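Local structure of lantibiotic dehydratase (Microbispora corallina, 5EHK) at residues Y409-L414 with G614-L620; N499-L503 with S530-T536; V570-S576 with Q644-A649. The protein probably dehydrates serine and threonine residues of the NAI-107 lantibiotic precursor peptide, using glutamyl-tRNA as the source of the activating glutamate. All coordinates share one frame; numbering follows the deposited sequence.

Contact 1. Residues Y409-L414 with G614-L620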
ATOM      1  N   TYR A 409     -11.777   9.015  -1.312  1.00 14.01           N
ATOM      2  CA  TYR A 409     -13.175   9.063  -1.740  1.00 13.74           C
ATOM      3  C   TYR A 409     -13.441  10.255  -2.672  1.00 13.75           C
ATOM      4  O   TYR A 409     -14.068  10.129  -3.719  1.00 10.10           O
ATOM      5  CB  TYR A 409     -14.046   9.186  -0.509  1.00 13.73           C
ATOM      6  CG  TYR A 409     -15.465   8.705  -0.663  1.00 10.34           C
ATOM      7  CD1 TYR A 409     -15.744   7.365  -0.802  1.00 12.74           C
ATOM      8  CD2 TYR A 409     -16.520   9.591  -0.614  1.00  7.39           C
ATOM      9  CE1 TYR A 409     -17.038   6.916  -0.911  1.00 14.68           C
ATOM     10  CE2 TYR A 409     -17.807   9.160  -0.701  1.00  9.73           C
ATOM     11  CZ  TYR A 409     -18.073   7.817  -0.861  1.00 15.40           C
ATOM     12  OH  TYR A 409     -19.377   7.369  -0.979  1.00 17.44           O
ATOM     13  N   HIS A 410     -12.936  11.412  -2.275  1.00 12.41           N
ATOM     14  CA  HIS A 410     -13.023  12.604  -3.091  1.00 11.69           C
ATOM     15  C   HIS A 410     -12.399  12.397  -4.477  1.00 13.42           C
ATOM     16  O   HIS A 410     -12.978  12.800  -5.493  1.00 12.41           O
ATOM     17  CB  HIS A 410     -12.343  13.754  -2.354  1.00 13.95           C
ATOM     18  CG  HIS A 410     -12.186  14.988  -3.177  1.00 13.35           C
ATOM     19  ND1 HIS A 410     -10.978  15.638  -3.313  1.00 10.51           N
ATOM     20  CD2 HIS A 410     -13.082  15.688  -3.913  1.00 11.63           C
ATOM     21  CE1 HIS A 410     -11.138  16.683  -4.107  1.00 14.33           C
ATOM     22  NE2 HIS A 410     -12.402  16.732  -4.491  1.00 11.50           N
ATOM     23  N   GLU A 411     -11.243  11.738  -4.527  1.00 16.52           N
ATOM     24  CA  GLU A 411     -10.596  11.461  -5.808  1.00 13.68           C
ATOM     25  C   GLU A 411     -11.474  10.521  -6.615  1.00 12.37           C
ATOM     26  O   GLU A 411     -11.647  10.698  -7.812  1.00 11.81           O
ATOM     27  CB  GLU A 411      -9.226  10.812  -5.631  1.00 15.02           C
ATOM     28  CG  GLU A 411      -8.106  11.706  -5.133  1.00 22.03           C
ATOM     29  CD  GLU A 411      -6.817  10.905  -4.863  1.00 41.14           C
ATOM     30  OE1 GLU A 411      -6.311  10.270  -5.823  1.00 44.92           O
ATOM     31  OE2 GLU A 411      -6.343  10.870  -3.691  1.00 36.44           O
ATOM     32  N   ALA A 412     -11.990   9.496  -5.950  1.00 11.11           N
ATOM     33  CA  ALA A 412     -12.830   8.516  -6.606  1.00 10.32           C
ATOM     34  C   ALA A 412     -14.033   9.233  -7.225  1.00 15.07           C
ATOM     35  O   ALA A 412     -14.361   9.026  -8.408  1.00 11.98           O
ATOM     36  CB  ALA A 412     -13.266   7.462  -5.606  1.00  8.50           C
ATOM     37  N   PHE A 413     -14.647  10.111  -6.418  1.00 12.53           N
ATOM     38  CA  PHE A 413     -15.816  10.884  -6.802  1.00 10.25           C
ATOM     39  C   PHE A 413     -15.510  11.704  -8.071  1.00 11.25           C
ATOM     40  O   PHE A 413     -16.244  11.642  -9.066  1.00  8.12           O
ATOM     41  CB  PHE A 413     -16.253  11.783  -5.638  1.00  8.34           C
ATOM     42  CG  PHE A 413     -17.609  12.395  -5.815  1.00  7.15           C
ATOM     43  CD1 PHE A 413     -18.691  11.917  -5.112  1.00  8.07           C
ATOM     44  CD2 PHE A 413     -17.806  13.453  -6.700  1.00  8.59           C
ATOM     45  CE1 PHE A 413     -19.962  12.502  -5.280  1.00 11.88           C
ATOM     46  CE2 PHE A 413     -19.061  14.032  -6.884  1.00  8.04           C
ATOM     47  CZ  PHE A 413     -20.141  13.554  -6.183  1.00  9.71           C
ATOM     48  N   LEU A 414     -14.430  12.476  -8.021  1.00 11.86           N
ATOM     49  CA  LEU A 414     -13.970  13.229  -9.199  1.00 15.93           C
ATOM     50  C   LEU A 414     -13.838  12.347 -10.437  1.00 12.69           C
ATOM     51  O   LEU A 414     -14.200  12.751 -11.530  1.00 17.04           O
ATOM     52  CB  LEU A 414     -12.621  13.894  -8.920  1.00  9.92           C
ATOM     53  CG  LEU A 414     -12.763  15.186  -8.133  1.00 13.01           C
ATOM     54  CD1 LEU A 414     -11.414  15.782  -7.766  1.00 10.96           C
ATOM     55  CD2 LEU A 414     -13.642  16.170  -8.945  1.00 12.98           C
ATOM     56  N   GLY A 614     -21.459  17.025  -4.240  1.00 10.52           N
ATOM     57  CA  GLY A 614     -20.813  17.520  -5.443  1.00  7.23           C
ATOM     58  C   GLY A 614     -19.324  17.611  -5.111  1.00 11.38           C
ATOM     59  O   GLY A 614     -18.914  17.329  -3.984  1.00 10.57           O
ATOM     60  N   ALA A 615     -18.505  18.010  -6.074  1.00 12.29           N
ATOM     61  CA  ALA A 615     -17.070  18.070  -5.861  1.00 10.18           C
ATOM     62  C   ALA A 615     -16.381  19.099  -6.755  1.00 15.73           C
ATOM     63  O   ALA A 615     -16.825  19.365  -7.864  1.00 15.50           O
ATOM     64  CB  ALA A 615     -16.477  16.716  -6.095  1.00  7.83           C
ATOM     65  N   ASN A 616     -15.321  19.716  -6.241  1.00 15.91           N
ATOM     66  CA  ASN A 616     -14.378  20.464  -7.083  1.00 15.03           C
ATOM     67  C   ASN A 616     -12.990  19.890  -6.840  1.00 13.85           C
ATOM     68  O   ASN A 616     -12.857  18.897  -6.124  1.00 11.97           O
ATOM     69  CB  ASN A 616     -14.427  21.980  -6.818  1.00 13.90           C
ATOM     70  CG  ASN A 616     -14.057  22.355  -5.383  1.00 14.30           C
ATOM     71  OD1 ASN A 616     -13.262  21.688  -4.712  1.00 15.74           O
ATOM     72  ND2 ASN A 616     -14.679  23.415  -4.894  1.00 16.70           N
ATOM     73  N   LEU A 617     -11.958  20.519  -7.392  1.00 15.22           N
ATOM     74  CA  LEU A 617     -10.620  19.948  -7.307  1.00 16.92           C
ATOM     75  C   LEU A 617     -10.131  19.757  -5.878  1.00 19.71           C
ATOM     76  O   LEU A 617      -9.324  18.868  -5.616  1.00 18.45           O
ATOM     77  CB  LEU A 617      -9.611  20.741  -8.120  1.00 15.44           C
ATOM     78  CG  LEU A 617      -9.795  20.504  -9.615  1.00 21.51           C
ATOM     79  CD1 LEU A 617     -10.772  21.509 -10.218  1.00 29.82           C
ATOM     80  CD2 LEU A 617      -8.472  20.548 -10.338  1.00 22.39           C
ATOM     81  N   GLU A 618     -10.663  20.548  -4.953  1.00 17.85           N
ATOM     82  CA  GLU A 618     -10.171  20.558  -3.582  1.00 16.29           C
ATOM     83  C   GLU A 618     -10.985  19.755  -2.555  1.00 17.44           C
ATOM     84  O   GLU A 618     -10.406  19.079  -1.710  1.00 23.04           O
ATOM     85  CB  GLU A 618     -10.063  22.010  -3.123  1.00 25.08           C
ATOM     86  CG  GLU A 618     -10.297  22.239  -1.628  1.00 32.06           C
ATOM     87  CD  GLU A 618     -10.147  23.713  -1.249  1.00 42.37           C
ATOM     88  OE1 GLU A 618      -8.996  24.132  -0.949  1.00 45.85           O
ATOM     89  OE2 GLU A 618     -11.172  24.446  -1.278  1.00 38.43           O
ATOM     90  N   ARG A 619     -12.314  19.794  -2.645  1.00 16.09           N
ATOM     91  CA  ARG A 619     -13.175  19.232  -1.596  1.00 13.79           C
ATOM     92  C   ARG A 619     -14.424  18.550  -2.160  1.00 13.69           C
ATOM     93  O   ARG A 619     -14.839  18.814  -3.292  1.00 15.26           O
ATOM     94  CB  ARG A 619     -13.609  20.347  -0.630  1.00 12.39           C
ATOM     95  CG  ARG A 619     -14.064  21.596  -1.366  1.00 14.88           C
ATOM     96  CD  ARG A 619     -14.377  22.766  -0.466  1.00 15.91           C
ATOM     97  NE  ARG A 619     -15.817  22.962  -0.369  1.00 19.26           N
ATOM     98  CZ  ARG A 619     -16.498  23.894  -1.025  1.00 21.37           C
ATOM     99  NH1 ARG A 619     -15.866  24.741  -1.823  1.00 25.06           N
ATOM    100  NH2 ARG A 619     -17.814  23.979  -0.877  1.00 16.51           N
ATOM    101  N   LEU A 620     -15.012  17.665  -1.364  1.00 10.69           N
ATOM    102  CA  LEU A 620     -16.369  17.222  -1.582  1.00 11.67           C
ATOM    103  C   LEU A 620     -17.233  18.263  -0.945  1.00 11.84           C
ATOM    104  O   LEU A 620     -16.762  19.008  -0.106  1.00 13.59           O
ATOM    105  CB  LEU A 620     -16.600  15.902  -0.862  1.00 15.66           C
ATOM    106  CG  LEU A 620     -15.976  14.686  -1.530  1.00 13.42           C
ATOM    107  CD1 LEU A 620     -16.065  13.477  -0.597  1.00  9.17           C
ATOM    108  CD2 LEU A 620     -16.714  14.452  -2.831  1.00  7.99           C
TER
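H410 reaches from its helix into the bend of 614-620 and ends on the backbone. CG stands anti to the backbone N (chi1 171°), which sends the imidazole outward to the loop. NE2 gives its hydrogen to N616 O at 2.7 Å. The bond is almost collinear with the N616 C=O and lies in the ring plane, with 157° at the hydrogen. R619 CA lies over one face of this ring, off its centre. At the root of the imidazole, L620 packs its CG on H410 CB at 3.8 Å. Its two methyls then part. L620 CD2 sits over the face of the F413 ring, 4.1 Å from the centroid, as a CH-pi contact. L620 CD1 meets the edge of Y409 at CD2, 3.9 Å away. A615 CB touches F413 CD2 at 3.6 Å, and L414 closes on the same methyl. The loop is held from within: N616 OD1 accepts from E618 N and R619 N, which come from opposite faces of its amide plane. E618 and R619 turn their charges elsewhere, to R799 and E630. This is an Asx turn in the hairpin joining strands 611-615 and 620-624, packed against helix 407-417.

Contact 2. Residues N499-L503 with S530-T536; sequences NSLEL and SHHAGAT
L501 and H531 bring their CA atoms to 4.3 Å where strand 500-508 meets the loop 530-536, and E502 pairs with S530 as a single antiparallel hydrogen-bonded bridge. Both backbone bonds of this bridge are weak. The loop then makes a type II beta turn from H532 to A535, with G534 at a position whose backbone angles call for glycine. Strand 500-508 also pairs, antiparallel, with strand 785-792. The polar centre is the carboxylate of E502. CG lies beside the backbone N, anti to the carbonyl carbon (chi1 -70°), and the chain runs extended beyond it into the turn. OE1 takes three bonds. T536 N comes to OE1 of E502 on the syn side at 2.8 Å. The hydroxyl OG1 of T536, 2.6 Å from E502 OE1, meets it from 45° out of the carboxylate plane. S530 OG also donates to OE1, again from out of the plane. The other oxygen, OE2, accepts from G534 N. These bonds fix the rotation of the buried carboxylate. S530 OG has a second task: it accepts from H532 N at 3.1 Å, an ST turn. The ring of H532 bonds through NE2 to Q555 OE1. At the start of the strand, S500 binds the turn as well. Its OG accepts from A533 N with 164° at the hydrogen, and the CB atoms of S500 and A533 touch. One water also joins the segments, donating to S500 O at 2.8 Å and lying 2.7 Å from H531 ND1 in the ring plane.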
ATOM      1  N   ASN A 499     -13.854  26.389  11.341  1.00 13.86           N
ATOM      2  CA  ASN A 499     -14.890  27.139  12.055  1.00 13.93           C
ATOM      3  C   ASN A 499     -14.695  27.131  13.569  1.00 12.47           C
ATOM      4  O   ASN A 499     -14.737  28.179  14.194  1.00 17.08           O
ATOM      5  CB  ASN A 499     -16.287  26.610  11.743  1.00 10.53           C
ATOM      6  CG  ASN A 499     -16.577  26.556  10.256  1.00 13.50           C
ATOM      7  OD1 ASN A 499     -16.211  27.456   9.493  1.00 10.07           O
ATOM      8  ND2 ASN A 499     -17.278  25.506   9.842  1.00 13.11           N
ATOM      9  N   SER A 500     -14.460  25.968  14.162  1.00 11.31           N
ATOM     10  CA  SER A 500     -14.314  25.912  15.610  1.00 11.01           C
ATOM     11  C   SER A 500     -13.525  24.692  16.133  1.00 12.40           C
ATOM     12  O   SER A 500     -13.127  23.830  15.370  1.00 14.52           O
ATOM     13  CB  SER A 500     -15.692  26.019  16.283  1.00 11.73           C
ATOM     14  OG  SER A 500     -16.464  24.824  16.202  1.00 11.93           O
ATOM     15  N   LEU A 501     -13.262  24.657  17.433  1.00 13.96           N
ATOM     16  CA  LEU A 501     -12.541  23.543  18.044  1.00 17.67           C
ATOM     17  C   LEU A 501     -12.678  23.581  19.574  1.00 16.99           C
ATOM     18  O   LEU A 501     -13.234  24.532  20.112  1.00 17.84           O
ATOM     19  CB  LEU A 501     -11.066  23.520  17.621  1.00 14.72           C
ATOM     20  CG  LEU A 501     -10.177  24.673  18.073  1.00 15.13           C
ATOM     21  CD1 LEU A 501      -8.795  24.127  18.351  1.00 12.21           C
ATOM     22  CD2 LEU A 501     -10.133  25.803  17.026  1.00 13.21           C
ATOM     23  N   GLU A 502     -12.214  22.529  20.249  1.00 12.58           N
ATOM     24  CA  GLU A 502     -12.247  22.446  21.702  1.00 14.56           C
ATOM     25  C   GLU A 502     -10.970  21.806  22.195  1.00 17.83           C
ATOM     26  O   GLU A 502     -10.632  20.714  21.765  1.00 24.14           O
ATOM     27  CB  GLU A 502     -13.467  21.632  22.179  1.00 16.12           C
ATOM     28  CG  GLU A 502     -14.799  22.365  21.944  1.00 17.25           C
ATOM     29  CD  GLU A 502     -16.040  21.576  22.352  1.00 18.84           C
ATOM     30  OE1 GLU A 502     -16.007  20.315  22.361  1.00 17.77           O
ATOM     31  OE2 GLU A 502     -17.060  22.236  22.649  1.00 16.01           O
ATOM     32  N   LEU A 503     -10.245  22.497  23.067  1.00 16.40           N
ATOM     33  CA  LEU A 503      -9.066  21.936  23.707  1.00 16.01           C
ATOM     34  C   LEU A 503      -9.459  21.712  25.152  1.00 18.33           C
ATOM     35  O   LEU A 503     -10.161  22.525  25.746  1.00 21.40           O
ATOM     36  CB  LEU A 503      -7.873  22.899  23.605  1.00 15.49           C
ATOM     37  CG  LEU A 503      -7.466  23.277  22.176  1.00 20.67           C
ATOM     38  CD1 LEU A 503      -6.425  24.388  22.130  1.00 13.16           C
ATOM     39  CD2 LEU A 503      -6.973  22.033  21.415  1.00 15.71           C
ATOM     40  N   SER A 530     -12.061  18.205  19.959  1.00 26.29           N
ATOM     41  CA  SER A 530     -13.228  18.197  19.108  1.00 19.69           C
ATOM     42  C   SER A 530     -13.069  19.193  17.959  1.00 22.27           C
ATOM     43  O   SER A 530     -12.143  20.015  17.964  1.00 20.07           O
ATOM     44  CB  SER A 530     -14.461  18.509  19.939  1.00 17.27           C
ATOM     45  OG  SER A 530     -14.867  19.842  19.724  1.00 16.50           O
ATOM     46  N   HIS A 531     -13.935  19.110  16.952  1.00 14.95           N
ATOM     47  CA  HIS A 531     -13.866  20.087  15.886  1.00 12.46           C
ATOM     48  C   HIS A 531     -15.086  20.996  15.872  1.00 14.35           C
ATOM     49  O   HIS A 531     -15.318  21.738  14.911  1.00 14.48           O
ATOM     50  CB  HIS A 531     -13.680  19.377  14.557  1.00 15.13           C
ATOM     51  CG  HIS A 531     -12.336  18.737  14.427  1.00 21.59           C
ATOM     52  ND1 HIS A 531     -11.164  19.468  14.394  1.00 23.57           N
ATOM     53  CD2 HIS A 531     -11.971  17.434  14.370  1.00 16.43           C
ATOM     54  CE1 HIS A 531     -10.135  18.642  14.307  1.00 19.59           C
ATOM     55  NE2 HIS A 531     -10.597  17.404  14.298  1.00 23.29           N
ATOM     56  N   HIS A 532     -15.828  20.990  16.977  1.00 15.94           N
ATOM     57  CA  HIS A 532     -17.037  21.808  17.101  1.00 15.63           C
ATOM     58  C   HIS A 532     -17.147  22.536  18.442  1.00 14.57           C
ATOM     59  O   HIS A 532     -17.206  21.906  19.494  1.00 18.35           O
ATOM     60  CB  HIS A 532     -18.265  20.931  16.938  1.00 13.81           C
ATOM     61  CG  HIS A 532     -19.548  21.687  17.007  1.00 12.80           C
ATOM     62  ND1 HIS A 532     -20.048  22.399  15.935  1.00 11.51           N
ATOM     63  CD2 HIS A 532     -20.418  21.874  18.025  1.00 12.83           C
ATOM     64  CE1 HIS A 532     -21.190  22.964  16.284  1.00 13.75           C
ATOM     65  NE2 HIS A 532     -21.434  22.667  17.549  1.00 14.79           N
ATOM     66  N   ALA A 533     -17.162  23.859  18.418  1.00 12.79           N
ATOM     67  CA  ALA A 533     -17.392  24.628  19.654  1.00 13.85           C
ATOM     68  C   ALA A 533     -18.735  24.261  20.286  1.00 15.33           C
ATOM     69  O   ALA A 533     -19.782  24.488  19.676  1.00 19.12           O
ATOM     70  CB  ALA A 533     -17.355  26.104  19.362  1.00 11.72           C
ATOM     71  N   GLY A 534     -18.722  23.636  21.460  1.00 12.95           N
ATOM     72  CA  GLY A 534     -19.976  23.228  22.083  1.00 17.38           C
ATOM     73  C   GLY A 534     -20.212  21.713  22.174  1.00 23.62           C
ATOM     74  O   GLY A 534     -21.094  21.246  22.920  1.00 20.87           O
ATOM     75  N   ALA A 535     -19.430  20.937  21.419  1.00 17.39           N
ATOM     76  CA  ALA A 535     -19.646  19.501  21.355  1.00 16.95           C
ATOM     77  C   ALA A 535     -19.453  18.841  22.713  1.00 19.61           C
ATOM     78  O   ALA A 535     -20.271  18.014  23.123  1.00 15.41           O
ATOM     79  CB  ALA A 535     -18.720  18.871  20.330  1.00 17.96           C
ATOM     80  N   THR A 536     -18.375  19.211  23.408  1.00 17.90           N
ATOM     81  CA  THR A 536     -18.080  18.598  24.693  1.00 20.10           C
ATOM     82  C   THR A 536     -19.099  19.019  25.758  1.00 21.48           C
ATOM     83  O   THR A 536     -19.456  18.238  26.633  1.00 20.38           O
ATOM     84  CB  THR A 536     -16.653  18.944  25.186  1.00 20.01           C
ATOM     85  OG1 THR A 536     -15.692  18.489  24.229  1.00 22.77           O
ATOM     86  CG2 THR A 536     -16.364  18.264  26.533  1.00 19.60           C
TER
HETATM   87  O   HOH W   1     -11.355  22.136  13.931  1.00 16.38           O

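Contact 3. Residues V570-S576 with Q644-A649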
ATOM      1  N   VAL A 570     -26.444  16.977  12.775  1.00 19.96           N
ATOM      2  CA  VAL A 570     -26.820  15.603  12.457  1.00 12.41           C
ATOM      3  C   VAL A 570     -27.082  14.940  13.783  1.00 12.49           C
ATOM      4  O   VAL A 570     -26.317  15.133  14.708  1.00 18.00           O
ATOM      5  CB  VAL A 570     -25.723  14.864  11.648  1.00 11.97           C
ATOM      6  CG1 VAL A 570     -24.356  15.411  11.964  1.00 10.07           C
ATOM      7  CG2 VAL A 570     -25.771  13.358  11.889  1.00 12.32           C
ATOM      8  N   ALA A 571     -28.175  14.193  13.887  1.00 11.70           N
ATOM      9  CA  ALA A 571     -28.473  13.414  15.087  1.00 14.45           C
ATOM     10  C   ALA A 571     -28.681  11.954  14.695  1.00 14.71           C
ATOM     11  O   ALA A 571     -29.438  11.659  13.762  1.00 17.56           O
ATOM     12  CB  ALA A 571     -29.733  13.971  15.790  1.00 14.08           C
ATOM     13  N   PHE A 572     -28.004  11.036  15.366  1.00 11.37           N
ATOM     14  CA  PHE A 572     -28.156   9.621  15.008  1.00 13.96           C
ATOM     15  C   PHE A 572     -28.234   8.687  16.225  1.00 18.00           C
ATOM     16  O   PHE A 572     -27.762   9.020  17.317  1.00 16.28           O
ATOM     17  CB  PHE A 572     -26.991   9.183  14.133  1.00 12.74           C
ATOM     18  CG  PHE A 572     -25.684   9.227  14.840  1.00 12.22           C
ATOM     19  CD1 PHE A 572     -25.285   8.180  15.654  1.00 13.62           C
ATOM     20  CD2 PHE A 572     -24.862  10.330  14.718  1.00  9.16           C
ATOM     21  CE1 PHE A 572     -24.090   8.233  16.333  1.00 12.56           C
ATOM     22  CE2 PHE A 572     -23.666  10.395  15.381  1.00  9.33           C
ATOM     23  CZ  PHE A 572     -23.270   9.344  16.191  1.00 12.11           C
ATOM     24  N   ILE A 573     -28.783   7.496  16.033  1.00 16.32           N
ATOM     25  CA  ILE A 573     -28.767   6.527  17.113  1.00 17.47           C
ATOM     26  C   ILE A 573     -27.420   5.810  17.166  1.00 16.40           C
ATOM     27  O   ILE A 573     -26.975   5.236  16.186  1.00 17.17           O
ATOM     28  CB  ILE A 573     -29.933   5.518  17.016  1.00 22.55           C
ATOM     29  CG1 ILE A 573     -29.946   4.631  18.264  1.00 26.72           C
ATOM     30  CG2 ILE A 573     -29.835   4.689  15.745  1.00 18.69           C
ATOM     31  CD1 ILE A 573     -30.214   5.396  19.553  1.00 20.10           C
ATOM     32  N   PRO A 574     -26.732   5.891  18.305  1.00 20.23           N
ATOM     33  CA  PRO A 574     -25.421   5.227  18.292  1.00 20.10           C
ATOM     34  C   PRO A 574     -25.550   3.705  18.344  1.00 21.07           C
ATOM     35  O   PRO A 574     -26.583   3.195  18.773  1.00 23.11           O
ATOM     36  CB  PRO A 574     -24.743   5.775  19.555  1.00 19.56           C
ATOM     37  CG  PRO A 574     -25.474   7.078  19.864  1.00 13.10           C
ATOM     38  CD  PRO A 574     -26.889   6.815  19.447  1.00 18.11           C
ATOM     39  N   ARG A 575     -24.508   2.998  17.913  1.00 22.93           N
ATOM     40  CA  ARG A 575     -24.545   1.544  17.751  1.00 20.36           C
ATOM     41  C   ARG A 575     -24.503   0.845  19.104  1.00 28.00           C
ATOM     42  O   ARG A 575     -25.088  -0.218  19.277  1.00 32.90           O
ATOM     43  CB  ARG A 575     -23.390   1.073  16.863  1.00 25.93           C
ATOM     44  CG  ARG A 575     -23.556  -0.320  16.249  1.00 31.84           C
ATOM     45  CD  ARG A 575     -24.941  -0.512  15.609  1.00 39.97           C
ATOM     46  NE  ARG A 575     -24.977  -0.182  14.183  1.00 47.66           N
ATOM     47  CZ  ARG A 575     -25.447   0.957  13.660  1.00 40.83           C
ATOM     48  NH1 ARG A 575     -25.945   1.934  14.428  1.00 25.20           N
ATOM     49  NH2 ARG A 575     -25.404   1.111  12.344  1.00 34.18           N
ATOM     50  N   SER A 576     -23.808   1.445  20.062  1.00 30.40           N
ATOM     51  CA  SER A 576     -23.730   0.892  21.407  1.00 24.40           C
ATOM     52  C   SER A 576     -24.530   1.721  22.421  1.00 26.78           C
ATOM     53  O   SER A 576     -24.664   2.948  22.285  1.00 25.16           O
ATOM     54  CB  SER A 576     -22.272   0.764  21.851  1.00 27.58           C
ATOM     55  OG  SER A 576     -21.826   1.918  22.531  1.00 26.33           O
ATOM     56  N   GLN A 644     -19.473   4.604  16.050  1.00 12.80           N
ATOM     57  CA  GLN A 644     -20.828   4.477  16.549  1.00 10.65           C
ATOM     58  C   GLN A 644     -21.899   4.910  15.584  1.00 13.11           C
ATOM     59  O   GLN A 644     -23.075   4.823  15.936  1.00 11.72           O
ATOM     60  CB  GLN A 644     -21.025   5.306  17.809  1.00 13.50           C
ATOM     61  CG  GLN A 644     -20.049   5.033  18.892  1.00 17.03           C
ATOM     62  CD  GLN A 644     -20.151   3.620  19.410  1.00 25.10           C
ATOM     63  OE1 GLN A 644     -21.233   3.004  19.404  1.00 23.92           O
ATOM     64  NE2 GLN A 644     -19.014   3.087  19.865  1.00 17.23           N
ATOM     65  N   ALA A 645     -21.530   5.476  14.431  1.00 12.83           N
ATOM     66  CA  ALA A 645     -22.565   6.078  13.563  1.00 11.82           C
ATOM     67  C   ALA A 645     -22.912   5.319  12.302  1.00 12.02           C
ATOM     68  O   ALA A 645     -22.023   4.851  11.584  1.00 14.34           O
ATOM     69  CB  ALA A 645     -22.217   7.512  13.212  1.00 11.47           C
ATOM     70  N   PRO A 646     -24.215   5.238  12.003  1.00 15.10           N
ATOM     71  CA  PRO A 646     -24.638   4.752  10.685  1.00 12.00           C
ATOM     72  C   PRO A 646     -23.936   5.554   9.593  1.00 12.96           C
ATOM     73  O   PRO A 646     -23.721   6.768   9.784  1.00 12.04           O
ATOM     74  CB  PRO A 646     -26.171   5.000  10.682  1.00  9.57           C
ATOM     75  CG  PRO A 646     -26.441   5.922  11.819  1.00 11.01           C
ATOM     76  CD  PRO A 646     -25.360   5.637  12.845  1.00 12.48           C
ATOM     77  N   ASN A 647     -23.556   4.895   8.494  1.00 11.68           N
ATOM     78  CA  ASN A 647     -22.763   5.551   7.447  1.00 12.19           C
ATOM     79  C   ASN A 647     -23.220   6.935   6.961  1.00 11.56           C
ATOM     80  O   ASN A 647     -22.402   7.853   6.868  1.00 12.40           O
ATOM     81  CB  ASN A 647     -22.506   4.620   6.254  1.00 12.91           C
ATOM     82  CG  ASN A 647     -21.591   3.470   6.601  1.00 15.78           C
ATOM     83  OD1 ASN A 647     -20.916   3.486   7.637  1.00 15.90           O
ATOM     84  ND2 ASN A 647     -21.562   2.455   5.739  1.00 17.68           N
ATOM     85  N   PRO A 648     -24.513   7.105   6.671  1.00  8.76           N
ATOM     86  CA  PRO A 648     -24.865   8.433   6.165  1.00  9.70           C
ATOM     87  C   PRO A 648     -24.594   9.525   7.190  1.00  8.66           C
ATOM     88  O   PRO A 648     -24.134  10.618   6.831  1.00  7.89           O
ATOM     89  CB  PRO A 648     -26.371   8.317   5.893  1.00 10.01           C
ATOM     90  CG  PRO A 648     -26.600   6.852   5.698  1.00 13.83           C
ATOM     91  CD  PRO A 648     -25.641   6.164   6.613  1.00 10.75           C
ATOM     92  N   ALA A 649     -24.866   9.212   8.450  1.00  7.57           N
ATOM     93  CA  ALA A 649     -24.622  10.125   9.547  1.00  8.34           C
ATOM     94  C   ALA A 649     -23.149  10.460   9.583  1.00  8.64           C
ATOM     95  O   ALA A 649     -22.771  11.627   9.696  1.00  7.13           O
ATOM     96  CB  ALA A 649     -25.050   9.495  10.875  1.00 12.06           C
TER
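F572 holds CG between its backbone N and carbonyl carbon (chi1 65°), and this swings the ring over A645. Q644 bends at chi2 (-63°), which carries its amide oxygen to S576, just before helix 577-580. The methyl of A645 sits over the centre of the F572 ring, 3.7 Å from the centroid and 13° off the normal, a CH-pi contact. P646 CD touches the ring at CD1. A649 CB packs on F572 CB at 3.8 Å, and V570 CG2 adds a looser touch to the same methyl. Strand 566-572 of the seven-stranded mixed sheet thus lays its end on the turn between helices 641-644 and 647-656. Beyond the strand the contact becomes polar. Q644 OE1 accepts from S576 N at 3.1 Å, nearly in line with its C=O bond. S576 is the N-cap residue of helix 577-580, and its OG makes a weak bond to A579 N. The backbone O of Q644 takes a weak bond from R575 N and a CA-H...O contact from P574 CA at 3.3 Å. R575 bends at chi2 and chi3, with NH1 4.1 Å from P646 CD, and its guanidinium makes a cation-pi contact with W443.

Overall arrangement
Contacts 1 and 3 reach the same mixed sheet through different strands and cross along the chain. Contact 2 joins strand 500-508, outside that sheet, to a loop; it is nested inside the loop closed by contact 1, and closes before contact 3 opens. None touches another: centres lie 19 to 25 Å apart. Contacts 1 and 2 are buried, contact 3 partly so. The chemistry differs. In contact 1 a helix packs apolar groups on a hairpin, with one histidine bond at the bend. Contact 2 is mostly polar, a carboxylate held by loop amides and hydroxyls. Contact 3 divides into an aromatic half at the strand end and a glutamine-bonded half by a helix start.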